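Local coordinates for protein putative D-lactate dehydrogenase (Chlamydomonas reinhardtii, PDB 4ZGS) that serves as a pyruvate reductase of algal chloroplasts, probably reducing pyruvate to D-lactate with the nicotinamide adenine dinucleotide (NAD) that it binds, at residues A[60-65]-A[77-82]; A[97-102]-A[122-127]; A[158-163]-A[169-174]; A[276-281]-A[318-323]. One frame throughout, in Å; residues are numbered along the deposited sequence.

Contact 1. Residues A[60-65]-A[77-82]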
loop_
_atom_site.group_PDB
_atom_site.type_symbol
_atom_site.label_atom_id
_atom_site.label_comp_id
_atom_site.label_asym_id
_atom_site.label_seq_id
_atom_site.Cartn_x
_atom_site.Cartn_y
_atom_site.Cartn_z
ATOM N N ASP A 60 34.902 -24.951 3.135
ATOM C CA ASP A 60 35.073 -23.503 3.015
ATOM C C ASP A 60 34.154 -23.023 1.925
ATOM O O ASP A 60 34.307 -23.404 0.762
ATOM C CB ASP A 60 36.507 -23.095 2.663
ATOM C CG ASP A 60 37.503 -23.413 3.764
ATOM O OD1 ASP A 60 37.098 -23.387 4.948
ATOM O OD2 ASP A 60 38.689 -23.686 3.447
ATOM N N THR A 61 33.169 -22.223 2.306
ATOM C CA THR A 61 32.242 -21.654 1.349
ATOM C C THR A 61 32.030 -20.178 1.680
ATOM O O THR A 61 31.655 -19.831 2.799
ATOM C CB THR A 61 30.907 -22.437 1.313
ATOM O OG1 THR A 61 30.537 -22.806 2.646
ATOM C CG2 THR A 61 31.072 -23.722 0.502
ATOM N N TYR A 62 32.336 -19.323 0.706
ATOM C CA TYR A 62 32.270 -17.869 0.843
ATOM C C TYR A 62 30.967 -17.297 0.248
ATOM O O TYR A 62 30.687 -17.447 -0.955
ATOM C CB TYR A 62 33.474 -17.243 0.153
ATOM C CG TYR A 62 33.665 -15.757 0.412
ATOM C CD1 TYR A 62 32.813 -15.047 1.251
ATOM C CD2 TYR A 62 34.686 -15.057 -0.231
ATOM C CE1 TYR A 62 32.997 -13.693 1.458
ATOM C CE2 TYR A 62 34.871 -13.731 -0.041
ATOM C CZ TYR A 62 34.033 -13.040 0.806
ATOM O OH TYR A 62 34.252 -11.687 0.979
ATOM N N PHE A 63 30.148 -16.669 1.082
ATOM C CA PHE A 63 28.905 -16.070 0.570
ATOM C C PHE A 63 28.995 -14.540 0.479
ATOM O O PHE A 63 29.065 -13.855 1.500
ATOM C CB PHE A 63 27.722 -16.500 1.444
ATOM C CG PHE A 63 27.354 -17.963 1.302
ATOM C CD1 PHE A 63 26.545 -18.389 0.251
ATOM C CD2 PHE A 63 27.875 -18.922 2.178
ATOM C CE1 PHE A 63 26.211 -19.753 0.108
ATOM C CE2 PHE A 63 27.569 -20.287 2.029
ATOM C CZ PHE A 63 26.739 -20.702 0.993
ATOM N N VAL A 64 29.044 -14.017 -0.750
ATOM C CA VAL A 64 29.111 -12.572 -0.992
ATOM C C VAL A 64 27.736 -11.999 -1.369
ATOM O O VAL A 64 27.074 -12.502 -2.289
ATOM C CB VAL A 64 30.169 -12.207 -2.083
ATOM C CG1 VAL A 64 31.530 -12.835 -1.764
ATOM C CG2 VAL A 64 29.695 -12.594 -3.475
ATOM N N GLU A 65 27.285 -10.979 -0.636
ATOM C CA GLU A 65 25.953 -10.443 -0.898
ATOM C C GLU A 65 25.818 -9.670 -2.209
ATOM O O GLU A 65 24.911 -9.955 -2.979
ATOM C CB GLU A 65 25.472 -9.609 0.283
ATOM C CG GLU A 65 25.635 -10.352 1.603
ATOM C CD GLU A 65 24.990 -9.642 2.786
ATOM O OE1 GLU A 65 24.590 -8.462 2.650
ATOM O OE2 GLU A 65 24.860 -10.278 3.855
ATOM N N ARG A 77 39.372 -14.781 -5.376
ATOM C CA ARG A 77 40.784 -15.151 -5.333
ATOM C C ARG A 77 41.009 -16.377 -4.441
ATOM O O ARG A 77 40.685 -16.367 -3.247
ATOM C CB ARG A 77 41.597 -13.987 -4.795
ATOM C CG ARG A 77 43.080 -14.125 -4.878
ATOM C CD ARG A 77 43.646 -13.015 -4.028
ATOM N NE ARG A 77 43.178 -11.693 -4.440
ATOM C CZ ARG A 77 43.455 -10.574 -3.776
ATOM N NH1 ARG A 77 44.192 -10.626 -2.673
ATOM N NH2 ARG A 77 42.983 -9.409 -4.202
ATOM N N GLY A 78 41.583 -17.430 -5.008
ATOM C CA GLY A 78 41.847 -18.619 -4.227
ATOM C C GLY A 78 40.736 -19.641 -4.360
ATOM O O GLY A 78 40.926 -20.804 -4.052
ATOM N N TYR A 79 39.557 -19.202 -4.782
ATOM C CA TYR A 79 38.417 -20.104 -4.876
ATOM C C TYR A 79 38.326 -20.934 -6.159
ATOM O O TYR A 79 38.800 -20.547 -7.229
ATOM C CB TYR A 79 37.120 -19.334 -4.656
ATOM C CG TYR A 79 36.975 -18.892 -3.223
ATOM C CD1 TYR A 79 36.261 -19.660 -2.314
ATOM C CD2 TYR A 79 37.580 -17.734 -2.765
ATOM C CE1 TYR A 79 36.134 -19.273 -0.996
ATOM C CE2 TYR A 79 37.443 -17.338 -1.452
ATOM C CZ TYR A 79 36.723 -18.110 -0.578
ATOM O OH TYR A 79 36.596 -17.723 0.725
ATOM N N ASP A 80 37.760 -22.120 -5.999
ATOM C CA ASP A 80 37.676 -23.093 -7.074
ATOM C C ASP A 80 36.471 -22.955 -7.985
ATOM O O ASP A 80 36.580 -23.101 -9.203
ATOM C CB ASP A 80 37.709 -24.477 -6.447
ATOM C CG ASP A 80 38.965 -24.683 -5.634
ATOM O OD1 ASP A 80 40.068 -24.529 -6.202
ATOM O OD2 ASP A 80 38.845 -24.950 -4.419
ATOM N N VAL A 81 35.323 -22.662 -7.381
ATOM C CA VAL A 81 34.063 -22.584 -8.106
ATOM C C VAL A 81 33.257 -21.382 -7.658
ATOM O O VAL A 81 33.140 -21.095 -6.458
ATOM C CB VAL A 81 33.221 -23.876 -7.942
ATOM C CG1 VAL A 81 33.282 -24.375 -6.519
ATOM C CG2 VAL A 81 31.781 -23.654 -8.393
ATOM N N ALA A 82 32.728 -20.662 -8.640
ATOM C CA ALA A 82 31.898 -19.494 -8.374
ATOM C C ALA A 82 30.431 -19.856 -8.617
ATOM O O ALA A 82 30.080 -20.329 -9.695
ATOM C CB ALA A 82 32.332 -18.308 -9.258
#

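Contact 2. Residues A[97-102]-A[122-127]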
loop_
_atom_site.group_PDB
_atom_site.type_symbol
_atom_site.label_atom_id
_atom_site.label_comp_id
_atom_site.label_asym_id
_atom_site.label_seq_id
_atom_site.Cartn_x
_atom_site.Cartn_y
_atom_site.Cartn_z
ATOM N N GLU A 97 38.851 -11.978 -14.946
ATOM C CA GLU A 97 39.346 -11.828 -13.590
ATOM C C GLU A 97 39.072 -13.036 -12.715
ATOM O O GLU A 97 39.886 -13.373 -11.855
ATOM C CB GLU A 97 38.718 -10.580 -12.952
ATOM C CG GLU A 97 39.153 -9.306 -13.636
ATOM C CD GLU A 97 40.644 -9.227 -13.721
ATOM O OE1 GLU A 97 41.288 -9.503 -12.692
ATOM O OE2 GLU A 97 41.175 -8.937 -14.815
ATOM N N LEU A 98 38.011 -13.768 -13.034
ATOM C CA LEU A 98 37.731 -15.012 -12.332
ATOM C C LEU A 98 38.737 -16.077 -12.689
ATOM O O LEU A 98 39.124 -16.867 -11.834
ATOM C CB LEU A 98 36.318 -15.527 -12.629
ATOM C CG LEU A 98 35.170 -14.741 -12.009
ATOM C CD1 LEU A 98 33.802 -15.349 -12.359
ATOM C CD2 LEU A 98 35.381 -14.681 -10.508
ATOM N N ALA A 99 39.173 -16.088 -13.942
ATOM C CA ALA A 99 40.163 -17.061 -14.363
ATOM C C ALA A 99 41.453 -16.914 -13.558
ATOM O O ALA A 99 41.972 -17.895 -13.020
ATOM C CB ALA A 99 40.452 -16.920 -15.862
ATOM N N LYS A 100 41.924 -15.678 -13.423
ATOM C CA LYS A 100 43.177 -15.392 -12.730
ATOM C C LYS A 100 43.041 -15.521 -11.223
ATOM O O LYS A 100 44.032 -15.701 -10.514
ATOM C CB LYS A 100 43.652 -13.992 -13.089
ATOM C CG LYS A 100 43.210 -13.582 -14.474
ATOM C CD LYS A 100 43.796 -14.502 -15.539
ATOM C CE LYS A 100 45.250 -14.180 -15.833
ATOM N NZ LYS A 100 45.735 -14.963 -16.999
ATOM N N ALA A 101 41.805 -15.438 -10.742
ATOM C CA ALA A 101 41.522 -15.726 -9.348
ATOM C C ALA A 101 41.731 -17.213 -9.076
ATOM O O ALA A 101 42.025 -17.613 -7.950
ATOM C CB ALA A 101 40.087 -15.300 -8.990
ATOM N N GLY A 102 41.631 -18.028 -10.123
ATOM C CA GLY A 102 41.810 -19.452 -9.950
ATOM C C GLY A 102 40.580 -20.319 -10.117
ATOM O O GLY A 102 40.699 -21.540 -10.070
ATOM N N ALA A 122 35.784 -20.257 -22.584
ATOM C CA ALA A 122 36.570 -21.201 -23.350
ATOM C C ALA A 122 38.026 -20.762 -23.391
ATOM O O ALA A 122 38.927 -21.580 -23.255
ATOM C CB ALA A 122 36.014 -21.339 -24.755
ATOM N N GLU A 123 38.245 -19.457 -23.509
ATOM C CA GLU A 123 39.593 -18.922 -23.671
ATOM C C GLU A 123 40.377 -18.947 -22.359
ATOM O O GLU A 123 41.596 -19.116 -22.358
ATOM C CB GLU A 123 39.524 -17.485 -24.218
ATOM C CG GLU A 123 39.054 -17.384 -25.677
ATOM C CD GLU A 123 38.841 -15.947 -26.152
ATOM O OE1 GLU A 123 39.136 -15.010 -25.380
ATOM O OE2 GLU A 123 38.376 -15.758 -27.300
ATOM N N HIS A 124 39.671 -18.778 -21.244
ATOM C CA HIS A 124 40.303 -18.687 -19.928
ATOM C C HIS A 124 40.271 -19.964 -19.077
ATOM O O HIS A 124 40.678 -19.940 -17.913
ATOM C CB HIS A 124 39.704 -17.510 -19.163
ATOM C CG HIS A 124 40.036 -16.188 -19.779
ATOM N ND1 HIS A 124 39.387 -15.703 -20.895
ATOM C CD2 HIS A 124 40.985 -15.274 -19.471
ATOM C CE1 HIS A 124 39.903 -14.534 -21.229
ATOM N NE2 HIS A 124 40.873 -14.250 -20.380
ATOM N N GLY A 125 39.759 -21.058 -19.632
ATOM C CA GLY A 125 39.833 -22.336 -18.943
ATOM C C GLY A 125 38.738 -22.546 -17.915
ATOM O O GLY A 125 38.789 -23.465 -17.095
ATOM N N VAL A 126 37.754 -21.657 -17.931
ATOM C CA VAL A 126 36.620 -21.750 -17.021
ATOM C C VAL A 126 35.475 -22.595 -17.620
ATOM O O VAL A 126 35.079 -22.383 -18.770
ATOM C CB VAL A 126 36.105 -20.326 -16.662
ATOM C CG1 VAL A 126 34.918 -20.381 -15.662
ATOM C CG2 VAL A 126 37.253 -19.472 -16.130
ATOM N N ARG A 127 34.947 -23.545 -16.847
ATOM C CA ARG A 127 33.837 -24.379 -17.312
ATOM C C ARG A 127 32.558 -23.946 -16.614
ATOM O O ARG A 127 32.570 -23.628 -15.420
ATOM C CB ARG A 127 34.099 -25.858 -17.051
ATOM C CG ARG A 127 35.380 -26.339 -17.660
ATOM C CD ARG A 127 35.637 -27.781 -17.348
ATOM N NE ARG A 127 34.646 -28.675 -17.921
ATOM C CZ ARG A 127 34.688 -29.995 -17.771
ATOM N NH1 ARG A 127 35.678 -30.549 -17.079
ATOM N NH2 ARG A 127 33.762 -30.763 -18.326
#

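Contact 3. Residues A[158-163]-A[169-174]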
loop_
_atom_site.group_PDB
_atom_site.type_symbol
_atom_site.label_atom_id
_atom_site.label_comp_id
_atom_site.label_asym_id
_atom_site.label_seq_id
_atom_site.Cartn_x
_atom_site.Cartn_y
_atom_site.Cartn_z
ATOM N N TYR A 158 -7.367 -7.234 -0.500
ATOM C CA TYR A 158 -6.419 -7.226 0.595
ATOM C C TYR A 158 -6.137 -5.786 1.028
ATOM O O TYR A 158 -6.148 -5.486 2.227
ATOM C CB TYR A 158 -5.135 -7.958 0.190
ATOM C CG TYR A 158 -4.062 -7.916 1.243
ATOM C CD1 TYR A 158 -4.191 -8.646 2.428
ATOM C CD2 TYR A 158 -2.920 -7.155 1.061
ATOM C CE1 TYR A 158 -3.218 -8.596 3.413
ATOM C CE2 TYR A 158 -1.939 -7.120 2.033
ATOM C CZ TYR A 158 -2.101 -7.836 3.204
ATOM O OH TYR A 158 -1.121 -7.786 4.162
ATOM N N ILE A 159 -5.897 -4.904 0.062
ATOM C CA ILE A 159 -5.500 -3.516 0.361
ATOM C C ILE A 159 -6.590 -2.694 1.046
ATOM O O ILE A 159 -6.347 -1.974 2.030
ATOM C CB ILE A 159 -5.063 -2.771 -0.910
ATOM C CG1 ILE A 159 -3.739 -3.364 -1.417
ATOM C CG2 ILE A 159 -4.916 -1.262 -0.614
ATOM C CD1 ILE A 159 -3.338 -2.933 -2.812
ATOM N N ARG A 160 -7.791 -2.800 0.498
ATOM C CA ARG A 160 -8.969 -2.171 1.067
ATOM C C ARG A 160 -9.217 -2.672 2.465
ATOM O O ARG A 160 -9.503 -1.873 3.354
ATOM C CB ARG A 160 -10.182 -2.478 0.256
ATOM C CG ARG A 160 -10.195 -1.999 -1.145
ATOM C CD ARG A 160 -11.435 -2.679 -1.704
ATOM N NE ARG A 160 -11.846 -2.176 -2.984
ATOM C CZ ARG A 160 -13.104 -1.987 -3.291
ATOM N NH1 ARG A 160 -14.058 -2.227 -2.381
ATOM N NH2 ARG A 160 -13.386 -1.538 -4.495
ATOM N N VAL A 161 -9.176 -3.999 2.650
ATOM C CA VAL A 161 -9.403 -4.539 3.984
ATOM C C VAL A 161 -8.356 -3.994 4.948
ATOM O O VAL A 161 -8.685 -3.696 6.100
ATOM C CB VAL A 161 -9.391 -6.096 4.036
ATOM C CG1 VAL A 161 -9.538 -6.568 5.503
ATOM C CG2 VAL A 161 -10.530 -6.658 3.216
ATOM N N ARG A 162 -7.113 -3.840 4.472
ATOM C CA ARG A 162 -6.041 -3.271 5.294
ATOM C C ARG A 162 -6.278 -1.799 5.658
ATOM O O ARG A 162 -5.975 -1.395 6.791
ATOM C CB ARG A 162 -4.680 -3.409 4.613
ATOM C CG ARG A 162 -4.181 -4.848 4.589
ATOM C CD ARG A 162 -3.595 -5.264 5.939
ATOM N NE ARG A 162 -2.584 -4.358 6.500
ATOM C CZ ARG A 162 -1.267 -4.466 6.292
ATOM N NH1 ARG A 162 -0.790 -5.437 5.522
ATOM N NH2 ARG A 162 -0.420 -3.597 6.848
ATOM N N MET A 163 -6.827 -1.015 4.718
ATOM C CA MET A 163 -7.206 0.377 4.989
ATOM C C MET A 163 -8.454 0.467 5.851
ATOM O O MET A 163 -8.667 1.472 6.524
ATOM C CB MET A 163 -7.449 1.144 3.696
ATOM C CG MET A 163 -6.298 1.125 2.710
ATOM S SD MET A 163 -6.694 2.058 1.210
ATOM C CE MET A 163 -8.456 1.740 1.056
ATOM N N SER A 169 -18.355 -3.455 -3.690
ATOM C CA SER A 169 -18.093 -2.945 -5.038
ATOM C C SER A 169 -16.609 -2.627 -5.018
ATOM O O SER A 169 -16.068 -2.469 -3.913
ATOM C CB SER A 169 -18.937 -1.702 -5.336
ATOM O OG SER A 169 -20.230 -1.745 -4.734
ATOM N N GLY A 170 -15.852 -2.622 -6.113
ATOM C CA GLY A 170 -16.013 -3.207 -7.420
ATOM C C GLY A 170 -15.170 -4.500 -7.363
ATOM O O GLY A 170 -14.334 -4.764 -8.239
ATOM N N LEU A 171 -15.284 -5.217 -6.241
ATOM C CA LEU A 171 -14.632 -6.518 -6.022
ATOM C C LEU A 171 -15.348 -7.759 -6.623
ATOM O O LEU A 171 -14.951 -8.883 -6.383
ATOM C CB LEU A 171 -14.478 -6.764 -4.518
ATOM C CG LEU A 171 -13.689 -5.824 -3.608
ATOM C CD1 LEU A 171 -13.707 -6.347 -2.171
ATOM C CD2 LEU A 171 -12.268 -5.720 -4.106
ATOM N N VAL A 172 -16.420 -7.577 -7.367
ATOM C CA VAL A 172 -17.150 -8.726 -7.856
ATOM C C VAL A 172 -16.320 -9.608 -8.788
ATOM O O VAL A 172 -15.792 -9.146 -9.799
ATOM C CB VAL A 172 -18.394 -8.315 -8.600
ATOM C CG1 VAL A 172 -19.060 -9.537 -9.203
ATOM C CG2 VAL A 172 -19.343 -7.549 -7.661
ATOM N N GLY A 173 -16.244 -10.901 -8.463
ATOM C CA GLY A 173 -15.425 -11.818 -9.228
ATOM C C GLY A 173 -16.167 -12.651 -10.237
ATOM O O GLY A 173 -17.280 -12.320 -10.655
ATOM N N VAL A 174 -15.536 -13.754 -10.618
ATOM C CA VAL A 174 -16.046 -14.643 -11.656
ATOM C C VAL A 174 -15.712 -16.109 -11.347
ATOM O O VAL A 174 -14.644 -16.389 -10.796
ATOM C CB VAL A 174 -15.465 -14.237 -13.016
ATOM C CG1 VAL A 174 -15.269 -15.438 -13.891
ATOM C CG2 VAL A 174 -16.376 -13.227 -13.680
#

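Contact 4. Residues A[276-281]-A[318-323]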
loop_
_atom_site.group_PDB
_atom_site.type_symbol
_atom_site.label_atom_id
_atom_site.label_comp_id
_atom_site.label_asym_id
_atom_site.label_seq_id
_atom_site.Cartn_x
_atom_site.Cartn_y
_atom_site.Cartn_z
ATOM N N ALA A 276 1.404 -3.057 -27.201
ATOM C CA ALA A 276 0.042 -3.341 -27.661
ATOM C C ALA A 276 -0.947 -3.533 -26.511
ATOM O O ALA A 276 -2.148 -3.475 -26.721
ATOM C CB ALA A 276 0.035 -4.572 -28.556
ATOM N N LEU A 277 -0.453 -3.702 -25.292
ATOM C CA LEU A 277 -1.334 -4.064 -24.191
ATOM C C LEU A 277 -2.310 -2.965 -23.765
ATOM O O LEU A 277 -3.454 -3.264 -23.402
ATOM C CB LEU A 277 -0.509 -4.484 -22.971
ATOM C CG LEU A 277 0.271 -5.800 -23.106
ATOM C CD1 LEU A 277 1.037 -6.135 -21.832
ATOM C CD2 LEU A 277 -0.636 -6.934 -23.502
ATOM N N PHE A 278 -1.864 -1.707 -23.814
ATOM C CA PHE A 278 -2.622 -0.579 -23.258
ATOM C C PHE A 278 -3.934 -0.337 -24.005
ATOM O O PHE A 278 -4.994 -0.234 -23.381
ATOM C CB PHE A 278 -1.767 0.704 -23.280
ATOM C CG PHE A 278 -0.465 0.560 -22.539
ATOM C CD1 PHE A 278 -0.415 0.723 -21.156
ATOM C CD2 PHE A 278 0.694 0.181 -23.211
ATOM C CE1 PHE A 278 0.764 0.538 -20.467
ATOM C CE2 PHE A 278 1.880 0.006 -22.524
ATOM C CZ PHE A 278 1.913 0.185 -21.151
ATOM N N ASP A 279 -3.855 -0.262 -25.333
ATOM C CA ASP A 279 -5.038 -0.063 -26.153
ATOM C C ASP A 279 -6.057 -1.130 -25.866
ATOM O O ASP A 279 -7.243 -0.838 -25.715
ATOM C CB ASP A 279 -4.690 -0.125 -27.636
ATOM C CG ASP A 279 -3.830 1.033 -28.093
ATOM O OD1 ASP A 279 -3.768 2.077 -27.393
ATOM O OD2 ASP A 279 -3.207 0.876 -29.169
ATOM N N ALA A 280 -5.568 -2.363 -25.745
ATOM C CA ALA A 280 -6.416 -3.529 -25.602
ATOM C C ALA A 280 -7.024 -3.570 -24.220
ATOM O O ALA A 280 -8.196 -3.892 -24.060
ATOM C CB ALA A 280 -5.626 -4.777 -25.864
ATOM N N LEU A 281 -6.238 -3.176 -23.229
ATOM C CA LEU A 281 -6.735 -3.072 -21.863
ATOM C C LEU A 281 -7.812 -1.999 -21.746
ATOM O O LEU A 281 -8.815 -2.172 -21.049
ATOM C CB LEU A 281 -5.604 -2.728 -20.912
ATOM C CG LEU A 281 -4.707 -3.852 -20.428
ATOM C CD1 LEU A 281 -3.543 -3.216 -19.683
ATOM C CD2 LEU A 281 -5.500 -4.809 -19.537
ATOM N N ASP A 318 11.522 2.820 -16.377
ATOM C CA ASP A 318 10.788 2.223 -17.497
ATOM C C ASP A 318 9.381 2.790 -17.437
ATOM O O ASP A 318 8.598 2.437 -16.576
ATOM C CB ASP A 318 10.784 0.700 -17.388
ATOM C CG ASP A 318 10.220 0.010 -18.625
ATOM O OD1 ASP A 318 9.279 0.530 -19.262
ATOM O OD2 ASP A 318 10.719 -1.083 -18.955
ATOM N N ARG A 319 9.072 3.712 -18.322
ATOM C CA ARG A 319 7.825 4.433 -18.163
ATOM C C ARG A 319 6.672 3.510 -18.509
ATOM O O ARG A 319 5.636 3.523 -17.847
ATOM C CB ARG A 319 7.777 5.711 -19.003
ATOM C CG ARG A 319 6.496 6.499 -18.737
ATOM C CD ARG A 319 6.321 7.612 -19.764
ATOM N NE ARG A 319 7.460 8.520 -19.751
ATOM C CZ ARG A 319 7.636 9.486 -20.636
ATOM N NH1 ARG A 319 6.731 9.672 -21.590
ATOM N NH2 ARG A 319 8.711 10.251 -20.570
ATOM N N GLN A 320 6.843 2.711 -19.554
ATOM C CA GLN A 320 5.738 1.865 -19.969
ATOM C C GLN A 320 5.460 0.707 -18.996
ATOM O O GLN A 320 4.289 0.422 -18.732
ATOM C CB GLN A 320 5.943 1.390 -21.407
ATOM C CG GLN A 320 6.546 0.046 -21.626
ATOM C CD GLN A 320 6.336 -0.403 -23.063
ATOM O OE1 GLN A 320 5.428 0.083 -23.742
ATOM N NE2 GLN A 320 7.202 -1.283 -23.552
ATOM N N PHE A 321 6.481 0.116 -18.379
ATOM C CA PHE A 321 6.227 -0.851 -17.304
ATOM C C PHE A 321 5.482 -0.209 -16.107
ATOM O O PHE A 321 4.471 -0.739 -15.625
ATOM C CB PHE A 321 7.533 -1.478 -16.823
ATOM C CG PHE A 321 7.360 -2.551 -15.764
ATOM C CD1 PHE A 321 6.686 -3.743 -16.039
ATOM C CD2 PHE A 321 7.888 -2.372 -14.489
ATOM C CE1 PHE A 321 6.552 -4.752 -15.067
ATOM C CE2 PHE A 321 7.735 -3.369 -13.506
ATOM C CZ PHE A 321 7.063 -4.565 -13.805
ATOM N N ARG A 322 5.963 0.936 -15.639
ATOM C CA ARG A 322 5.334 1.603 -14.485
ATOM C C ARG A 322 3.867 1.983 -14.787
ATOM O O ARG A 322 2.973 1.909 -13.926
ATOM C CB ARG A 322 6.160 2.847 -14.074
ATOM C CG ARG A 322 7.627 2.552 -13.623
ATOM C CD ARG A 322 7.628 1.604 -12.416
ATOM N NE ARG A 322 7.036 2.227 -11.231
ATOM C CZ ARG A 322 6.692 1.574 -10.119
ATOM N NH1 ARG A 322 6.850 0.252 -10.017
ATOM N NH2 ARG A 322 6.159 2.245 -9.108
ATOM N N THR A 323 3.630 2.373 -16.029
ATOM C CA THR A 323 2.293 2.661 -16.493
ATOM C C THR A 323 1.429 1.393 -16.437
ATOM O O THR A 323 0.295 1.421 -15.956
ATOM C CB THR A 323 2.342 3.242 -17.928
ATOM O OG1 THR A 323 3.012 4.505 -17.889
ATOM C CG2 THR A 323 0.944 3.443 -18.514
#

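Contact 1. Residues A[60-65]-A[77-82]
Tyr62 and Tyr79 carry this contact, meeting beside strand 36-39, which lies between strands 60-63 and 81-84 in the five-stranded parallel sheet. At the start of the edge strand, Asp60 directs its CB toward the 77-82 segment without touching it; its carboxylate makes a long, weak ion pair with Arg36. Thr61 points the other way, onto Gln55 of helix 44-57. Tyr62 comes next, its backbone bonded to Cys37 and Cys39. With CG anti to the backbone N (chi1 -170°), its ring stands up from the strand, and the phenol end of Tyr79 crosses its root at about a right angle. Tyr79 OH lies 3.2 Å from Tyr62 CB and 3.4 Å from Tyr62 CD2, while Tyr79 CZ sits 3.4 Å from the same CB. The rings are set obliquely, their planes inclined by 39° and their centroids 5.7 Å apart. Further along, Val64 sends CG1 over one face of the Tyr62 ring, 3.5 Å above its plane and offset toward the rim. Tyr62 also packs on Tyr62 of the second subunit, and the Tyr79 ring has a cation-pi partner in Arg36. No hydrogen bond joins the two segments. Tyr79 OH meets carbon atoms of Tyr62, so across this pair it finds van der Waals contact and not a polar partner, and the contact rests on dispersion and shape, through Tyr62 CB and CD2.

Contact 2. Residues A[97-102]-A[122-127]
His124 turns CG beside its backbone N and anti to its carbonyl carbon (chi1 -67°), and Val126 places CG2 in the same way, leaving CG1 anti to the backbone N (chi1 -178°); between them they meet the single methyl of Ala99. The closest touch is methyl to methylene, Ala99 CB to His124 CB at 3.4 Å. The imidazole approaches the methyl obliquely, with His124 CD2 4.0 Å from Ala99 CB, and His124 O is 3.7 Å from that same CB. Val126 CG2 adds a branch 4.1 Å from Ala99 CB. These residues join the ends of helices 92-101 and 118-124, two connections of the parallel sheet, and Val126 also reaches Ile106 on strand 105-108. Each helix finishes in a Schellman motif, at Gly102 and Gly125, where positive phi and two backbone bonds into the last turn redirect the chain toward the next strand. His124 ND1 is hydrogen-bonded to Ala120 O, one turn back in the same helix. Lys100 NZ stays 6.0 Å from His124 NE2, too far for a direct bond, though its charge might slightly disfavour protonation of the ring. With no hydrogen bond between the segments, the helix ends are held together by apolar packing around the Ala99 methyl, a side chain small enough to let the second helix come close.

Contact 3. Residues A[158-163]-A[169-174]
Arg160 of helix 154-163 reaches across to Ser169 and Leu171 in the loop that follows, part of the helix and loop that, in this D-2-hydroxyacid dehydrogenase, lie against other subunits of the tetramer. From CB, which points toward the loop, the chain leaves beside the backbone N (chi1 -62°) and runs extended from CG to NE. CD first meets Leu171, 4.0 Å from its CD2; NE comes nearer, at 3.7 Å from Leu171 CD2. The guanidinium then lies with one face on the leucine, whose CG is 3.8 Å above the plane and displaced toward the rim, the two side chains sliding past each other in opposite directions. Beyond CZ, both terminal nitrogens turn to one acceptor. NH1 bonds Ser169 O at 2.5 Å, a length short enough to be doubtful, in the carbonyl plane but tilted 20° from that of the guanidinium. NH2 adds a weak bond to Ser169 O. This oxygen belongs to the cis peptide that joins Ser169 to Gly170. Thr306 of the fourth subunit packs on Arg160, and Ser169 OG is hydrogen-bonded to Tyr45 N of the third. At the tip, Arg160 NH2 also passes 3.1 Å from Gly170 N, where two donors meet without a hydrogen bond.

Contact 4. Residues A[276-281]-A[318-323]
Between residues 276-281 and 318-323 the backbones come nearest at Phe278 and Thr323, CA to CA 9.0 Å, and the Phe278 ring bridges that gap. Its rim rests against the first turn of the second helix. Phe278 CZ lies 3.4 Å from Gln320 O, which sits at the ring edge in its plane, so a weakly polarised ring C-H probably faces the carbonyl. To one side Thr323 CG2 is 3.5 Å from Phe278 CE1; to the other, Gln320 OE1 is 3.8 Å from Phe278 CE2, the amide turned 27° from the ring. Thr323 presents its methyl because CG2 stands anti to the backbone N, which sends OG1 back into the helix. There it donates to Arg319 O at 2.8 Å, on the face of that carbonyl opposite Thr323 N. OG1 is further hydrogen-bonded to Thr323 OG1 of the fourth subunit, whose Arg319 packs on Phe278. The helix start is secured by Asp318, the N-cap, whose OD1 accepts from Phe321 N at 3.0 Å. Such packing of two helices from neighbouring strand connections, beside edge strand 330-332 and its neighbour 286-291, is typical of a Rossmann-type NAD-binding domain.

Overall arrangement
From the N terminus the four contacts follow in series, each closing its loop before the next opens; none nest or cross. Contact 1 closes a short loop between strands 60-63 and 81-84, and contact 2 a longer one running from helix 92-101 through strand 105-108 to helix 118-124. They touch, Gly78 N lying 3.0 Å from Ala101 O in a probable hydrogen bond, and both lie in the domain built on the five-stranded sheet. Contact 3 closes a short loop after helix 154-163, and contact 4 joins helices flanking the six-stranded sheet. Their centres are about 23 Å apart, and the fourth subunit touches both. Contacts 1 and 4 lie on opposite sides of the chain's centre.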